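Local coordinates for protein aspartate aminotransferase, cytoplasmic (PDB 6JPK) that catalyses the pyridoxal-phosphate-dependent transfer of an amino group between L-aspartate and 2-oxoglutarate, giving oxaloacetate and L-glutamate, as a homodimer, at residues 85-90 and 266-271; 91-96 and 239-244; 112-117 and 282-287; 255-260 and 305-310. The protein carries 1 engineered substitution. All coordinates share one frame; numbering follows the deposited sequence.

Contact 1 of 4, residues 85-90 and 266-271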
loop_
_atom_site.group_PDB
_atom_site.type_symbol
_atom_site.label_atom_id
_atom_site.label_comp_id
_atom_site.label_asym_id
_atom_site.label_seq_id
_atom_site.Cartn_x
_atom_site.Cartn_y
_atom_site.Cartn_z
ATOM N N GLU A 85 0.543 -6.946 20.699
ATOM C CA GLU A 85 0.407 -6.912 22.151
ATOM C C GLU A 85 -0.875 -6.201 22.578
ATOM O O GLU A 85 -1.559 -6.652 23.507
ATOM C CB GLU A 85 1.635 -6.247 22.787
ATOM C CG GLU A 85 2.882 -7.115 22.684
ATOM C CD GLU A 85 4.156 -6.447 23.199
ATOM O OE1 GLU A 85 5.014 -7.170 23.758
ATOM O OE2 GLU A 85 4.312 -5.214 23.037
ATOM N N VAL A 86 -1.234 -5.099 21.906
ATOM C CA VAL A 86 -2.408 -4.354 22.365
ATOM C C VAL A 86 -3.698 -5.131 22.068
ATOM O O VAL A 86 -4.698 -4.971 22.781
ATOM C CB VAL A 86 -2.430 -2.930 21.766
ATOM C CG1 VAL A 86 -2.743 -2.956 20.274
ATOM C CG2 VAL A 86 -3.441 -2.028 22.522
ATOM N N LEU A 87 -3.684 -6.012 21.049
ATOM C CA LEU A 87 -4.832 -6.884 20.774
ATOM C C LEU A 87 -5.004 -7.951 21.843
ATOM O O LEU A 87 -6.132 -8.350 22.149
ATOM C CB LEU A 87 -4.667 -7.590 19.425
ATOM C CG LEU A 87 -4.786 -6.773 18.145
ATOM C CD1 LEU A 87 -4.523 -7.660 16.932
ATOM C CD2 LEU A 87 -6.165 -6.112 18.069
ATOM N N PHE A 88 -3.897 -8.467 22.374
ATOM C CA PHE A 88 -3.875 -9.670 23.191
ATOM C C PHE A 88 -3.289 -9.393 24.571
ATOM O O PHE A 88 -2.536 -10.205 25.117
ATOM C CB PHE A 88 -3.085 -10.785 22.495
ATOM C CG PHE A 88 -3.718 -11.269 21.197
ATOM C CD1 PHE A 88 -4.962 -11.894 21.205
ATOM C CD2 PHE A 88 -3.069 -11.102 19.986
ATOM C CE1 PHE A 88 -5.556 -12.342 20.020
ATOM C CE2 PHE A 88 -3.653 -11.546 18.797
ATOM C CZ PHE A 88 -4.901 -12.160 18.817
ATOM N N ARG A 89 -3.644 -8.257 25.169
ATOM C CA ARG A 89 -3.145 -7.977 26.516
ATOM C C ARG A 89 -3.486 -9.082 27.517
ATOM O O ARG A 89 -2.606 -9.424 28.330
ATOM C CB ARG A 89 -3.638 -6.596 26.990
ATOM C CG ARG A 89 -3.262 -5.442 26.025
ATOM C CD ARG A 89 -2.908 -4.123 26.740
ATOM N NE ARG A 89 -4.084 -3.458 27.297
ATOM C CZ ARG A 89 -4.045 -2.454 28.172
ATOM N NH1 ARG A 89 -2.880 -1.981 28.610
ATOM N NH2 ARG A 89 -5.180 -1.926 28.616
ATOM N N PRO A 90 -4.679 -9.697 27.508
ATOM C CA PRO A 90 -4.911 -10.844 28.406
ATOM C C PRO A 90 -4.179 -12.119 28.004
ATOM O O PRO A 90 -4.243 -13.094 28.760
ATOM C CB PRO A 90 -6.429 -11.060 28.329
ATOM C CG PRO A 90 -6.986 -9.769 27.759
ATOM C CD PRO A 90 -5.924 -9.291 26.828
ATOM N N CYS A 266 -2.198 -3.836 10.468
ATOM C CA CYS A 266 -1.409 -5.045 10.645
ATOM C C CYS A 266 -2.296 -6.264 10.444
ATOM O O CYS A 266 -3.435 -6.285 10.919
ATOM C CB CYS A 266 -0.774 -5.072 12.041
ATOM S SG CYS A 266 0.658 -6.158 12.145
ATOM N N MET A 267 -1.787 -7.267 9.722
ATOM C CA MET A 267 -2.451 -8.563 9.636
ATOM C C MET A 267 -1.735 -9.529 10.566
ATOM O O MET A 267 -0.502 -9.532 10.636
ATOM C CB MET A 267 -2.447 -9.120 8.202
ATOM C CG MET A 267 -3.419 -10.296 7.976
ATOM S SD MET A 267 -2.659 -11.810 7.298
ATOM C CE MET A 267 -1.820 -12.471 8.718
ATOM N N HIS A 268 -2.506 -10.346 11.285
ATOM C CA HIS A 268 -1.935 -11.321 12.211
ATOM C C HIS A 268 -2.511 -12.698 11.928
ATOM O O HIS A 268 -3.722 -12.840 11.730
ATOM C CB HIS A 268 -2.219 -10.979 13.685
ATOM C CG HIS A 268 -1.879 -9.570 14.063
ATOM N ND1 HIS A 268 -0.643 -9.210 14.554
ATOM C CD2 HIS A 268 -2.621 -8.436 14.034
ATOM C CE1 HIS A 268 -0.632 -7.910 14.798
ATOM N NE2 HIS A 268 -1.821 -7.419 14.496
ATOM N N TYR A 269 -1.637 -13.700 11.910
ATOM C CA TYR A 269 -2.025 -15.104 11.973
ATOM C C TYR A 269 -1.586 -15.636 13.323
ATOM O O TYR A 269 -0.399 -15.552 13.672
ATOM C CB TYR A 269 -1.404 -15.915 10.837
ATOM C CG TYR A 269 -1.547 -17.422 10.985
ATOM C CD1 TYR A 269 -2.784 -18.045 10.846
ATOM C CD2 TYR A 269 -0.440 -18.217 11.257
ATOM C CE1 TYR A 269 -2.910 -19.427 10.976
ATOM C CE2 TYR A 269 -0.550 -19.593 11.397
ATOM C CZ TYR A 269 -1.788 -20.198 11.254
ATOM O OH TYR A 269 -1.903 -21.570 11.379
ATOM N N VAL A 270 -2.540 -16.149 14.090
ATOM C CA VAL A 270 -2.294 -16.645 15.439
ATOM C C VAL A 270 -2.132 -18.153 15.322
ATOM O O VAL A 270 -3.119 -18.894 15.295
ATOM C CB VAL A 270 -3.425 -16.272 16.403
ATOM C CG1 VAL A 270 -3.092 -16.763 17.821
ATOM C CG2 VAL A 270 -3.675 -14.760 16.385
ATOM N N ALA A 271 -0.878 -18.606 15.259
ATOM C CA ALA A 271 -0.578 -20.008 15.024
ATOM C C ALA A 271 -0.723 -20.829 16.302
ATOM O O ALA A 271 -0.712 -20.303 17.421
ATOM C CB ALA A 271 0.840 -20.164 14.471
#
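Leu87 and Phe88, at the C-terminal end of helix 77-87, pack on His268 and Val270 of strand 264-270 in a buried helix-to-sheet contact of the cofactor-binding large domain. No hydrogen bond crosses between the segments. The side chains do the joining, while the backbones stay well apart, with 10.1 Å between Leu87 CA and His268 CA. Leu87 meets the imidazole with a single methyl: its CD1 is 3.6 Å from both CD2 and NE2 of His268, approaching that side of the ring obliquely. The imidazole is pinned at both nitrogens, ND1 to Ser102 and NE2 to Gln251, which fixes its rotation and satisfies its polar atoms in the interior. One residue further along, Phe88 leaves helical geometry and places its ring, with CG anti to the carbonyl carbon (chi1 -65°), against Val270, where CZ lies 3.8 Å from CG2. Leu87 CB rests over one face of the same ring, 3.9 Å above its plane and offset toward the rim, so the two helix-end side chains also pack on each other. The strand runs antiparallel to both its neighbours, a hallmark of fold-type I pyridoxal-phosphate enzymes. Ser102 lies on one flanking strand, 100-106, and Gln251 on the other, 247-252, so His268 bridges all three; helix 235-241 and Leu94 of helix 93-96 close around the Phe88 ring.

Contact 2 of 4, residues 91-96 and 239-244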
loop_
_atom_site.group_PDB
_atom_site.type_symbol
_atom_site.label_atom_id
_atom_site.label_comp_id
_atom_site.label_asym_id
_atom_site.label_seq_id
_atom_site.Cartn_x
_atom_site.Cartn_y
_atom_site.Cartn_z
ATOM N N ASN A 91 -3.502 -12.171 26.857
ATOM C CA ASN A 91 -2.857 -13.406 26.393
ATOM C C ASN A 91 -1.437 -13.140 25.893
ATOM O O ASN A 91 -1.109 -13.420 24.733
ATOM C CB ASN A 91 -3.703 -14.061 25.302
ATOM C CG ASN A 91 -4.943 -14.731 25.853
ATOM O OD1 ASN A 91 -4.842 -15.698 26.582
ATOM N ND2 ASN A 91 -6.121 -14.226 25.491
ATOM N N PRO A 92 -0.556 -12.615 26.754
ATOM C CA PRO A 92 0.812 -12.313 26.301
ATOM C C PRO A 92 1.601 -13.541 25.872
ATOM O O PRO A 92 2.604 -13.388 25.160
ATOM C CB PRO A 92 1.450 -11.636 27.526
ATOM C CG PRO A 92 0.679 -12.187 28.705
ATOM C CD PRO A 92 -0.738 -12.348 28.197
ATOM N N HIS A 93 1.184 -14.749 26.278
ATOM C CA HIS A 93 1.914 -15.959 25.900
ATOM C C HIS A 93 1.902 -16.198 24.393
ATOM O O HIS A 93 2.792 -16.889 23.886
ATOM C CB HIS A 93 1.329 -17.187 26.609
ATOM C CG HIS A 93 -0.016 -17.585 26.088
ATOM N ND1 HIS A 93 -1.176 -16.934 26.450
ATOM C CD2 HIS A 93 -0.384 -18.550 25.208
ATOM C CE1 HIS A 93 -2.201 -17.489 25.824
ATOM N NE2 HIS A 93 -1.747 -18.469 25.063
ATOM N N LEU A 94 0.916 -15.658 23.663
ATOM C CA LEU A 94 0.913 -15.825 22.207
ATOM C C LEU A 94 2.132 -15.170 21.580
ATOM O O LEU A 94 2.723 -15.711 20.634
ATOM C CB LEU A 94 -0.362 -15.246 21.592
ATOM C CG LEU A 94 -1.689 -15.851 22.048
ATOM C CD1 LEU A 94 -2.862 -14.996 21.530
ATOM C CD2 LEU A 94 -1.829 -17.311 21.604
ATOM N N LEU A 95 2.538 -14.013 22.110
ATOM C CA LEU A 95 3.734 -13.333 21.612
ATOM C C LEU A 95 5.008 -14.019 22.092
ATOM O O LEU A 95 5.905 -14.310 21.291
ATOM C CB LEU A 95 3.735 -11.874 22.061
ATOM C CG LEU A 95 2.872 -10.838 21.337
ATOM C CD1 LEU A 95 3.290 -10.766 19.876
ATOM C CD2 LEU A 95 1.392 -11.145 21.495
ATOM N N SER A 96 5.118 -14.262 23.403
ATOM C CA SER A 96 6.377 -14.759 23.944
ATOM C C SER A 96 6.675 -16.178 23.471
ATOM O O SER A 96 7.846 -16.550 23.342
ATOM C CB SER A 96 6.374 -14.671 25.479
ATOM O OG SER A 96 5.366 -15.470 26.065
ATOM N N GLU A 239 -11.416 -14.028 23.867
ATOM C CA GLU A 239 -12.232 -15.182 24.229
ATOM C C GLU A 239 -11.983 -16.338 23.270
ATOM O O GLU A 239 -11.883 -17.499 23.693
ATOM C CB GLU A 239 -13.711 -14.801 24.245
ATOM C CG GLU A 239 -14.587 -15.787 25.012
ATOM C CD GLU A 239 -14.295 -15.804 26.523
ATOM O OE1 GLU A 239 -13.624 -14.875 27.055
ATOM O OE2 GLU A 239 -14.747 -16.759 27.183
ATOM N N PHE A 240 -11.846 -16.032 21.974
ATOM C CA PHE A 240 -11.636 -17.083 20.989
ATOM C C PHE A 240 -10.307 -17.794 21.205
ATOM O O PHE A 240 -10.196 -18.989 20.906
ATOM C CB PHE A 240 -11.731 -16.511 19.569
ATOM C CG PHE A 240 -11.813 -17.567 18.502
ATOM C CD1 PHE A 240 -12.990 -18.267 18.294
ATOM C CD2 PHE A 240 -10.714 -17.870 17.716
ATOM C CE1 PHE A 240 -13.074 -19.255 17.321
ATOM C CE2 PHE A 240 -10.787 -18.861 16.735
ATOM C CZ PHE A 240 -11.966 -19.554 16.538
ATOM N N VAL A 241 -9.306 -17.097 21.755
ATOM C CA VAL A 241 -8.004 -17.720 22.014
ATOM C C VAL A 241 -8.147 -18.958 22.891
ATOM O O VAL A 241 -7.405 -19.937 22.726
ATOM C CB VAL A 241 -7.031 -16.704 22.650
ATOM C CG1 VAL A 241 -5.718 -17.405 23.065
ATOM C CG2 VAL A 241 -6.739 -15.556 21.687
ATOM N N LYS A 242 -9.106 -18.943 23.822
ATOM C CA LYS A 242 -9.313 -20.059 24.741
ATOM C C LYS A 242 -9.590 -21.376 24.027
ATOM O O LYS A 242 -9.385 -22.439 24.619
ATOM C CB LYS A 242 -10.487 -19.762 25.674
ATOM C CG LYS A 242 -10.338 -18.475 26.469
ATOM C CD LYS A 242 -11.563 -18.249 27.352
ATOM C CE LYS A 242 -11.359 -17.068 28.290
ATOM N NZ LYS A 242 -12.583 -16.823 29.108
ATOM N N TYR A 243 -10.072 -21.337 22.788
ATOM C CA TYR A 243 -10.463 -22.557 22.094
ATOM C C TYR A 243 -9.307 -23.240 21.367
ATOM O O TYR A 243 -9.501 -24.338 20.843
ATOM C CB TYR A 243 -11.594 -22.255 21.108
ATOM C CG TYR A 243 -12.815 -21.654 21.761
ATOM C CD1 TYR A 243 -13.133 -20.320 21.583
ATOM C CD2 TYR A 243 -13.646 -22.419 22.571
ATOM C CE1 TYR A 243 -14.240 -19.760 22.190
ATOM C CE2 TYR A 243 -14.776 -21.868 23.163
ATOM C CZ TYR A 243 -15.053 -20.530 22.977
ATOM O OH TYR A 243 -16.153 -19.958 23.574
ATOM N N ASN A 244 -8.128 -22.615 21.311
ATOM C CA ASN A 244 -6.912 -23.224 20.753
ATOM C C ASN A 244 -7.117 -23.673 19.299
ATOM O O ASN A 244 -6.765 -24.790 18.912
ATOM C CB ASN A 244 -6.438 -24.387 21.644
ATOM C CG ASN A 244 -4.933 -24.695 21.500
ATOM O OD1 ASN A 244 -4.106 -23.811 21.227
ATOM N ND2 ASN A 244 -4.579 -25.968 21.695
#
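Asn91 and Val241 mark the nearest approach of the two backbones, their CA atoms 8.0 Å apart. Each segment turns close to this point. On one side Leu94 N bonds back to Asn91 O; on the other, a type I beta turn runs from Val241 to Asn244, where Asn244 takes a positive phi of 57°. Val241 carries the contact alone on its side, with both methyls in use. Its CG1 lies 3.9 Å from Asn91 CG, and its CB is equally close to Asn91 ND2, the amide arriving from the opposite direction. Leu94 reaches Val241 tip to tip, CD1 standing 3.9 Å from CG2. These segments belong to the large domain of the fold-type I aminotransferase, where the short helix 93-96 and the end of helix 235-241 both pack on Phe88. The polar end of Asn91 is held by Asn238, whose OD1 accepts from ND2, while OD1 of Asn91 lies in plane at the edge of the His93 ring. Replacing Asn91 with alanine removes the amide, which is likely to leave Asn238 OD1 without this donor and a gap beside the Val241 methyls. Val241 CG1 comes only marginally near the His93 ring, obliquely, and Leu94 CG sits over one of the ring's faces. Away from the apolar patch, Lys242 NZ forms a salt bridge of 2.9 Å with Glu239 OE2, meeting it on the syn side but 32° out of the carboxylate plane.

Contact 3 of 4, residues 112-117 and 282-287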
loop_
_atom_site.group_PDB
_atom_site.type_symbol
_atom_site.label_atom_id
_atom_site.label_comp_id
_atom_site.label_asym_id
_atom_site.label_seq_id
_atom_site.Cartn_x
_atom_site.Cartn_y
_atom_site.Cartn_z
ATOM N N ASN A 112 -6.727 -7.083 5.215
ATOM C CA ASN A 112 -7.726 -7.997 4.669
ATOM C C ASN A 112 -7.259 -8.582 3.337
ATOM O O ASN A 112 -7.484 -9.766 3.054
ATOM C CB ASN A 112 -9.073 -7.272 4.504
ATOM C CG ASN A 112 -9.880 -7.213 5.810
ATOM O OD1 ASN A 112 -10.549 -8.176 6.174
ATOM N ND2 ASN A 112 -9.811 -6.082 6.514
ATOM N N PHE A 113 -6.604 -7.765 2.504
ATOM C CA PHE A 113 -6.116 -8.274 1.227
ATOM C C PHE A 113 -5.060 -9.346 1.448
ATOM O O PHE A 113 -5.072 -10.394 0.784
ATOM C CB PHE A 113 -5.563 -7.131 0.373
ATOM C CG PHE A 113 -4.992 -7.589 -0.941
ATOM C CD1 PHE A 113 -3.632 -7.829 -1.075
ATOM C CD2 PHE A 113 -5.817 -7.811 -2.030
ATOM C CE1 PHE A 113 -3.098 -8.274 -2.280
ATOM C CE2 PHE A 113 -5.299 -8.247 -3.238
ATOM C CZ PHE A 113 -3.937 -8.479 -3.368
ATOM N N LEU A 114 -4.158 -9.116 2.405
ATOM C CA LEU A 114 -3.138 -10.113 2.725
ATOM C C LEU A 114 -3.767 -11.418 3.190
ATOM O O LEU A 114 -3.406 -12.501 2.713
ATOM C CB LEU A 114 -2.204 -9.587 3.815
ATOM C CG LEU A 114 -0.834 -9.026 3.457
ATOM C CD1 LEU A 114 -0.105 -8.655 4.749
ATOM C CD2 LEU A 114 -0.036 -10.050 2.652
ATOM N N ALA A 115 -4.669 -11.337 4.168
ATOM C CA ALA A 115 -5.263 -12.550 4.708
ATOM C C ALA A 115 -6.018 -13.306 3.629
ATOM O O ALA A 115 -5.899 -14.532 3.518
ATOM C CB ALA A 115 -6.184 -12.208 5.879
ATOM N N ALA A 116 -6.781 -12.583 2.804
ATOM C CA ALA A 116 -7.592 -13.235 1.783
ATOM C C ALA A 116 -6.723 -13.862 0.700
ATOM O O ALA A 116 -7.004 -14.978 0.257
ATOM C CB ALA A 116 -8.574 -12.238 1.169
ATOM N N SER A 117 -5.671 -13.157 0.258
ATOM C CA SER A 117 -4.743 -13.745 -0.709
ATOM C C SER A 117 -4.128 -15.024 -0.162
ATOM O O SER A 117 -4.120 -16.062 -0.834
ATOM C CB SER A 117 -3.632 -12.761 -1.077
ATOM O OG SER A 117 -4.156 -11.566 -1.611
ATOM N N SER A 282 6.526 -16.682 6.117
ATOM C CA SER A 282 7.353 -16.665 4.913
ATOM C C SER A 282 6.505 -16.518 3.652
ATOM O O SER A 282 6.909 -15.841 2.694
ATOM C CB SER A 282 8.217 -17.932 4.844
ATOM O OG SER A 282 7.442 -19.096 4.570
ATOM N N GLN A 283 5.324 -17.149 3.629
ATOM C CA GLN A 283 4.448 -17.038 2.468
ATOM C C GLN A 283 3.756 -15.685 2.396
ATOM O O GLN A 283 3.504 -15.180 1.292
ATOM C CB GLN A 283 3.402 -18.154 2.490
ATOM C CG GLN A 283 4.001 -19.530 2.352
ATOM C CD GLN A 283 4.730 -19.706 1.034
ATOM O OE1 GLN A 283 4.467 -18.987 0.062
ATOM N NE2 GLN A 283 5.657 -20.658 0.997
ATOM N N LEU A 284 3.414 -15.105 3.551
ATOM C CA LEU A 284 2.835 -13.764 3.570
ATOM C C LEU A 284 3.819 -12.737 3.026
ATOM O O LEU A 284 3.411 -11.763 2.386
ATOM C CB LEU A 284 2.421 -13.392 4.998
ATOM C CG LEU A 284 1.251 -14.174 5.604
ATOM C CD1 LEU A 284 1.155 -13.868 7.079
ATOM C CD2 LEU A 284 -0.062 -13.799 4.899
ATOM N N CYS A 285 5.115 -12.939 3.284
ATOM C CA CYS A 285 6.144 -12.046 2.761
ATOM C C CYS A 285 6.225 -12.111 1.242
ATOM O O CYS A 285 6.533 -11.100 0.598
ATOM C CB CYS A 285 7.507 -12.388 3.376
ATOM S SG CYS A 285 7.648 -11.862 5.117
ATOM N N ILE A 286 5.960 -13.281 0.658
ATOM C CA ILE A 286 5.932 -13.398 -0.800
ATOM C C ILE A 286 4.809 -12.548 -1.383
ATOM O O ILE A 286 5.011 -11.804 -2.352
ATOM C CB ILE A 286 5.802 -14.872 -1.218
ATOM C CG1 ILE A 286 7.077 -15.632 -0.847
ATOM C CG2 ILE A 286 5.498 -14.979 -2.719
ATOM C CD1 ILE A 286 7.001 -17.104 -1.162
ATOM N N VAL A 287 3.611 -12.632 -0.798
ATOM C CA VAL A 287 2.512 -11.783 -1.257
ATOM C C VAL A 287 2.883 -10.307 -1.132
ATOM O O VAL A 287 2.747 -9.532 -2.084
ATOM C CB VAL A 287 1.220 -12.112 -0.485
ATOM C CG1 VAL A 287 0.114 -11.116 -0.862
ATOM C CG2 VAL A 287 0.782 -13.540 -0.787
#
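The Phe113 ring carries Ser117 OG over one face, 3.5 Å above its plane and offset toward the rim, and Ser117 in turn touches Val287 of the neighbouring helix. That hydroxyl donates to Phe113 O at 2.8 Å from above the carbonyl plane, 37° out of it. Ser117 N reaches the same oxygen from the opposite face, so two bonds grip Phe113 O, and the one from OG fixes the serine's rotation. With its OG committed to its own helix, Ser117 offers the carbon CB to Val287 CG1, 4.1 Å away. Leu114 makes the tighter packing: its CD2 lies 3.7 Å from Val287 CG1, the two side chains lying alongside and pointing opposite ways, and 3.9 Å from the backbone Leu284 O. Its chi1 of -101°, off the staggered positions, swings the branch to Val287. The axes of segments 112-117 and 282-287 pass 10.1 Å apart at 117°, and no hydrogen bond crosses between them. Toward the sheet, Leu114 and Leu284 both rest on Met103 of strand 100-106; Phe113 packs on Leu144 of helix 140-147, while Ser282, Gln283 and Ile286 of helix 274-289 meet the N-terminal arm of the second subunit.

Contact 4 of 4, residues 255-260 and 305-310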
loop_
_atom_site.group_PDB
_atom_site.type_symbol
_atom_site.label_atom_id
_atom_site.label_comp_id
_atom_site.label_asym_id
_atom_site.label_seq_id
_atom_site.Cartn_x
_atom_site.Cartn_y
_atom_site.Cartn_z
ATOM N N LYS A 255 -8.926 4.579 12.610
ATOM C CA LYS A 255 -9.840 5.326 13.466
ATOM C C LYS A 255 -9.321 5.483 14.899
ATOM O O LYS A 255 -9.436 6.569 15.473
ATOM C CB LYS A 255 -11.220 4.657 13.472
ATOM C CG LYS A 255 -11.699 4.149 12.081
ATOM C CD LYS A 255 -12.534 5.151 11.332
ATOM C CE LYS A 255 -13.362 4.507 10.199
ATOM N NZ LYS A 255 -12.598 4.040 8.993
ATOM N N ASN A 256 -8.751 4.433 15.512
ATOM C CA ASN A 256 -8.405 4.592 16.927
ATOM C C ASN A 256 -7.184 5.486 17.140
ATOM O O ASN A 256 -7.025 6.051 18.231
ATOM C CB ASN A 256 -8.240 3.231 17.623
ATOM C CG ASN A 256 -7.113 2.391 17.065
ATOM O OD1 ASN A 256 -6.361 2.815 16.188
ATOM N ND2 ASN A 256 -6.981 1.173 17.599
ATOM N N MET A 257 -6.349 5.684 16.124
ATOM C CA MET A 257 -5.299 6.693 16.218
ATOM C C MET A 257 -5.496 7.833 15.225
ATOM O O MET A 257 -4.632 8.722 15.133
ATOM C CB MET A 257 -3.923 6.062 16.031
ATOM C CG MET A 257 -3.507 5.162 17.184
ATOM S SD MET A 257 -1.810 4.615 16.962
ATOM C CE MET A 257 -1.575 3.660 18.492
ATOM N N GLY A 258 -6.610 7.840 14.495
ATOM C CA GLY A 258 -6.854 8.903 13.534
ATOM C C GLY A 258 -5.829 8.959 12.424
ATOM O O GLY A 258 -5.593 10.029 11.861
ATOM N N LEU A 259 -5.193 7.833 12.107
ATOM C CA LEU A 259 -4.125 7.803 11.116
ATOM C C LEU A 259 -4.625 7.561 9.691
ATOM O O LEU A 259 -3.803 7.514 8.774
ATOM C CB LEU A 259 -3.092 6.731 11.501
ATOM C CG LEU A 259 -2.197 7.090 12.699
ATOM C CD1 LEU A 259 -1.346 5.893 13.129
ATOM C CD2 LEU A 259 -1.300 8.267 12.331
ATOM N N TYR A 260 -5.941 7.388 9.504
ATOM C CA TYR A 260 -6.646 7.236 8.225
ATOM C C TYR A 260 -5.751 7.144 6.993
ATOM O O TYR A 260 -5.441 6.041 6.520
ATOM C CB TYR A 260 -7.638 8.392 8.038
ATOM C CG TYR A 260 -8.674 8.464 9.151
ATOM C CD1 TYR A 260 -9.724 7.548 9.211
ATOM C CD2 TYR A 260 -8.585 9.429 10.154
ATOM C CE1 TYR A 260 -10.662 7.598 10.238
ATOM C CE2 TYR A 260 -9.517 9.483 11.184
ATOM C CZ TYR A 260 -10.556 8.572 11.210
ATOM O OH TYR A 260 -11.472 8.609 12.232
ATOM N N GLU A 305 5.530 4.449 18.698
ATOM C CA GLU A 305 5.955 5.361 19.759
ATOM C C GLU A 305 4.919 5.398 20.878
ATOM O O GLU A 305 5.257 5.271 22.059
ATOM C CB GLU A 305 6.199 6.762 19.189
ATOM C CG GLU A 305 7.005 7.646 20.097
ATOM C CD GLU A 305 8.450 7.148 20.279
ATOM O OE1 GLU A 305 8.986 6.444 19.380
ATOM O OE2 GLU A 305 9.042 7.458 21.334
ATOM N N ILE A 306 3.642 5.541 20.511
ATOM C CA ILE A 306 2.564 5.519 21.497
ATOM C C ILE A 306 2.544 4.194 22.254
ATOM O O ILE A 306 2.552 4.164 23.492
ATOM C CB ILE A 306 1.214 5.783 20.809
ATOM C CG1 ILE A 306 1.150 7.228 20.287
ATOM C CG2 ILE A 306 0.067 5.482 21.760
ATOM C CD1 ILE A 306 -0.170 7.558 19.571
ATOM N N LEU A 307 2.503 3.079 21.519
ATOM C CA LEU A 307 2.232 1.782 22.139
ATOM C C LEU A 307 3.346 1.345 23.086
ATOM O O LEU A 307 3.077 0.640 24.063
ATOM C CB LEU A 307 1.994 0.728 21.052
ATOM C CG LEU A 307 0.703 0.962 20.249
ATOM C CD1 LEU A 307 0.613 0.093 18.992
ATOM C CD2 LEU A 307 -0.501 0.728 21.137
ATOM N N ASN A 308 4.586 1.755 22.835
ATOM C CA ASN A 308 5.708 1.329 23.664
ATOM C C ASN A 308 6.061 2.335 24.749
ATOM O O ASN A 308 6.997 2.090 25.512
ATOM C CB ASN A 308 6.931 1.047 22.783
ATOM C CG ASN A 308 6.741 -0.193 21.925
ATOM O OD1 ASN A 308 6.447 -1.264 22.443
ATOM N ND2 ASN A 308 6.855 -0.043 20.616
ATOM N N SER A 309 5.329 3.443 24.854
ATOM C CA SER A 309 5.568 4.428 25.907
ATOM C C SER A 309 4.430 4.384 26.915
ATOM O O SER A 309 3.284 4.680 26.546
ATOM C CB SER A 309 5.694 5.840 25.323
ATOM O OG SER A 309 5.483 6.809 26.349
ATOM N N PRO A 310 4.677 4.029 28.179
ATOM C CA PRO A 310 3.575 4.016 29.156
ATOM C C PRO A 310 2.826 5.340 29.250
ATOM O O PRO A 310 1.591 5.339 29.330
ATOM C CB PRO A 310 4.291 3.662 30.469
ATOM C CG PRO A 310 5.439 2.771 30.012
ATOM C CD PRO A 310 5.913 3.433 28.723
#
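Ile306 O accepts a hydrogen bond of 3.2 Å from Ser309 N, a backbone bond at the end of helix 297-308, just where the side chains of Ile306 and Leu307 receive Met257. Ser309 then starts the next helix as its N-cap, its OG bonded to Leu312 N. Across the contact a single atom does the work on the loop side. The Met257 chain is extended beyond CG (chi2 -174°, chi3 177°), which carries its terminal methyl over a backbone separation of 9.5 Å between Met257 CA and Ile306 CA. That methyl meets Ile306 tip to tip, CE lying 4.1 Å from CG2. With Leu307 it crosses obliquely, CE standing 3.9 Å from CG, and the Leu307 CD2 methyl comes almost as near. Trp316 of helix 310-340 packs on all three residues, and its NE1 donates to Asn256 O, so the same indole also ties down the loop backbone. Two residues before Met257 is Lys255, by similarity the lysine that bears pyridoxal phosphate; no cofactor is attached here, and its side chain takes no part in the contact. With no hydrogen bond or charge pair, the contact between the two segments is apolar, resting on van der Waals packing and burial: one methionine methyl, lying against two branched side chains, joins the helix to the loop that probably carries the cofactor lysine.

In the fold
From the N terminus, contact 1 opens at the end of helix 77-87, contact 2 at 91-96 and contact 3 at 112-117. Residues 239-244 close contact 2, so its loop lies within that of contact 1. Contact 4 opens at 255-260 before contact 1 closes on strand 264-270; contacts 3 and 4 close at 282-287 and 305-310. Contact 3 crosses all the others; contact 4 crosses contact 1 but follows contact 2 in series. Contacts 1 and 2 adjoin through Phe88, Met267 links contact 1 to contact 3, and Val86 touches Leu307 of contact 4. Contact 1 ties a helix end to the sheet, contacts 2 and 3 join helices, and contact 4 joins a helix to the probable cofactor-lysine loop.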